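Local coordinates for protein lasso peptide isopeptidase AtxE2 (Asticcacaulis excentricus, PDB 5TXE) that hydrolyses the isopeptide bond of the lasso peptides astexin-2 and astexin-3, opening the threaded knots into linear peptides, at residues G138-Y143 with V153-V158. The protein carries 1 engineered substitution. Residues are numbered along the deposited sequence; the frame is centred on the assembly and turned at random.
Sequences GTHLAY and VWRASV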
loop_
_atom_site.group_PDB
_atom_site.type_symbol
_atom_site.label_atom_id
_atom_site.label_comp_id
_atom_site.label_asym_id
_atom_site.label_seq_id
_atom_site.Cartn_x
_atom_site.Cartn_y
_atom_site.Cartn_z
ATOM N N GLY A 138 -10.382 -28.664 10.732
ATOM C CA GLY A 138 -9.739 -27.689 11.609
ATOM C C GLY A 138 -8.353 -28.082 12.094
ATOM O O GLY A 138 -7.822 -27.441 12.993
ATOM N N THR A 139 -7.749 -29.099 11.497
ATOM C CA THR A 139 -6.464 -29.590 12.026
ATOM C C THR A 139 -5.218 -29.171 11.208
ATOM O O THR A 139 -4.116 -29.292 11.699
ATOM C CB THR A 139 -6.421 -31.141 12.114
ATOM O OG1 THR A 139 -6.671 -31.683 10.822
ATOM C CG2 THR A 139 -7.448 -31.694 13.125
ATOM N N HIS A 140 -5.385 -28.748 9.960
ATOM C CA HIS A 140 -4.236 -28.367 9.152
ATOM C C HIS A 140 -4.528 -27.084 8.395
ATOM O O HIS A 140 -5.694 -26.733 8.198
ATOM C CB HIS A 140 -3.919 -29.440 8.147
ATOM C CG HIS A 140 -3.445 -30.695 8.779
ATOM N ND1 HIS A 140 -4.310 -31.655 9.269
ATOM C CD2 HIS A 140 -2.193 -31.126 9.061
ATOM C CE1 HIS A 140 -3.603 -32.636 9.799
ATOM N NE2 HIS A 140 -2.317 -32.342 9.681
ATOM N N LEU A 141 -3.456 -26.394 8.031
ATOM C CA LEU A 141 -3.490 -25.247 7.219
ATOM C C LEU A 141 -2.810 -25.587 5.921
ATOM O O LEU A 141 -1.868 -26.350 5.897
ATOM C CB LEU A 141 -2.745 -24.111 7.914
ATOM C CG LEU A 141 -3.222 -23.593 9.257
ATOM C CD1 LEU A 141 -2.356 -22.430 9.730
ATOM C CD2 LEU A 141 -4.643 -23.105 9.123
ATOM N N ALA A 142 -3.301 -25.005 4.832
ATOM C CA ALA A 142 -2.589 -24.961 3.551
ATOM C C ALA A 142 -2.437 -23.482 3.142
ATOM O O ALA A 142 -3.336 -22.675 3.385
ATOM C CB ALA A 142 -3.342 -25.689 2.487
ATOM N N TYR A 143 -1.297 -23.146 2.537
ATOM C CA TYR A 143 -0.965 -21.753 2.239
ATOM C C TYR A 143 0.193 -21.759 1.289
ATOM O O TYR A 143 0.923 -22.762 1.172
ATOM C CB TYR A 143 -0.608 -20.982 3.506
ATOM C CG TYR A 143 0.514 -21.602 4.312
ATOM C CD1 TYR A 143 0.249 -22.611 5.206
ATOM C CD2 TYR A 143 1.852 -21.194 4.171
ATOM C CE1 TYR A 143 1.256 -23.210 5.941
ATOM C CE2 TYR A 143 2.874 -21.819 4.893
ATOM C CZ TYR A 143 2.559 -22.830 5.770
ATOM O OH TYR A 143 3.491 -23.485 6.512
ATOM N N VAL A 153 2.758 -24.983 -2.312
ATOM C CA VAL A 153 1.775 -25.092 -1.231
ATOM C C VAL A 153 2.403 -25.874 -0.083
ATOM O O VAL A 153 2.956 -26.969 -0.288
ATOM C CB VAL A 153 0.498 -25.805 -1.675
ATOM C CG1 VAL A 153 -0.434 -25.897 -0.499
ATOM C CG2 VAL A 153 -0.159 -25.048 -2.814
ATOM N N TRP A 154 2.301 -25.312 1.103
ATOM C CA TRP A 154 2.742 -25.961 2.273
ATOM C C TRP A 154 1.514 -26.341 3.100
ATOM O O TRP A 154 0.476 -25.709 3.014
ATOM C CB TRP A 154 3.677 -25.064 3.118
ATOM C CG TRP A 154 5.104 -24.955 2.564
ATOM C CD1 TRP A 154 5.447 -24.563 1.326
ATOM C CD2 TRP A 154 6.319 -25.244 3.246
ATOM N NE1 TRP A 154 6.809 -24.603 1.175
ATOM C CE2 TRP A 154 7.370 -25.000 2.349
ATOM C CE3 TRP A 154 6.627 -25.681 4.546
ATOM C CZ2 TRP A 154 8.715 -25.154 2.695
ATOM C CZ3 TRP A 154 7.971 -25.876 4.880
ATOM C CH2 TRP A 154 8.992 -25.630 3.947
ATOM N N ARG A 155 1.698 -27.370 3.918
ATOM C CA ARG A 155 0.702 -27.874 4.849
ATOM C C ARG A 155 1.263 -27.892 6.230
ATOM O O ARG A 155 2.329 -28.418 6.440
ATOM C CB ARG A 155 0.344 -29.283 4.438
ATOM C CG ARG A 155 -0.624 -29.971 5.383
ATOM C CD ARG A 155 -0.906 -31.317 4.784
ATOM N NE ARG A 155 -1.799 -32.075 5.626
ATOM C CZ ARG A 155 -1.390 -32.947 6.533
ATOM N NH1 ARG A 155 -0.086 -33.173 6.702
ATOM N NH2 ARG A 155 -2.291 -33.589 7.277
ATOM N N ALA A 156 0.582 -27.295 7.172
ATOM C CA ALA A 156 1.067 -27.205 8.535
ATOM C C ALA A 156 0.057 -27.824 9.529
ATOM O O ALA A 156 -1.140 -27.619 9.401
ATOM C CB ALA A 156 1.309 -25.762 8.926
ATOM N N SER A 157 0.559 -28.493 10.569
ATOM C CA SER A 157 -0.283 -28.958 11.677
ATOM C C SER A 157 -0.553 -27.824 12.633
ATOM O O SER A 157 0.345 -27.066 12.974
ATOM C CB SER A 157 0.376 -30.137 12.397
ATOM O OG SER A 157 -0.352 -30.524 13.537
ATOM N N VAL A 158 -1.795 -27.682 13.086
ATOM C CA VAL A 158 -2.178 -26.483 13.850
ATOM C C VAL A 158 -1.809 -26.454 15.330
ATOM O O VAL A 158 -1.891 -25.380 15.949
ATOM C CB VAL A 158 -3.682 -26.146 13.764
ATOM C CG1 VAL A 158 -4.137 -26.011 12.312
ATOM C CG2 VAL A 158 -4.513 -27.172 14.536
#
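The carbonyl oxygen of Leu141 is gripped twice: Ala156 N donates to it at 2.9 Å, in the carbonyl plane, and Arg155 CA adds a CA-H...O contact at 3.2 Å. Such pairs recur along this antiparallel beta hairpin, the central two strands (140-147 and 150-157) of a four-stranded antiparallel sheet of the kind that forms a propeller blade in prolyl oligopeptidase relatives. Leu141 with Ala156 and Tyr143 with Trp154 are hydrogen-bonded pairs; His140 with Ser157 and Ala142 with Arg155 are non-hydrogen-bonded. Just beyond the strands, Val158 N still reaches Thr139 O, but from above the carbonyl plane.

On the face bearing His140 and Ala142, Arg155 runs diagonally to the imidazole. CG anti to the backbone N (chi1 176°) and an extended chain carry its guanidinium flat over one ring face, centres 3.5 Å apart and planes 20° from parallel. A long, flexible arginine suits this partly exposed place, and the positive charge would probably disfavour protonation of the ring. Thr139 OG1 hydrogen-bonds His140 ND1 at 2.8 Å, helping to fix the ring's rotation. Small Ala142 packs against Trp178 of strand 173-178, which His140 also touches.

The opposite face is largely apolar. Leu141 sends CG to within 4.0 Å of Val158 CG1, crossing it at about a right angle, and packs on Met88, Val90 and Val102 of the preceding sheet. Tyr143 takes the crowded chi1 (56°), CG lying between the backbone N and carbonyl carbon, which lays its ring across the neighbouring strand; its hydroxyl hydrogen-bonds to Asp103. Trp154 CB sits over one face of that ring in a CH-pi contact, its indole leading away to Arg145, while the methyl of Ala156 meets the ring edge, CB 3.9 Å from Tyr143 CE1.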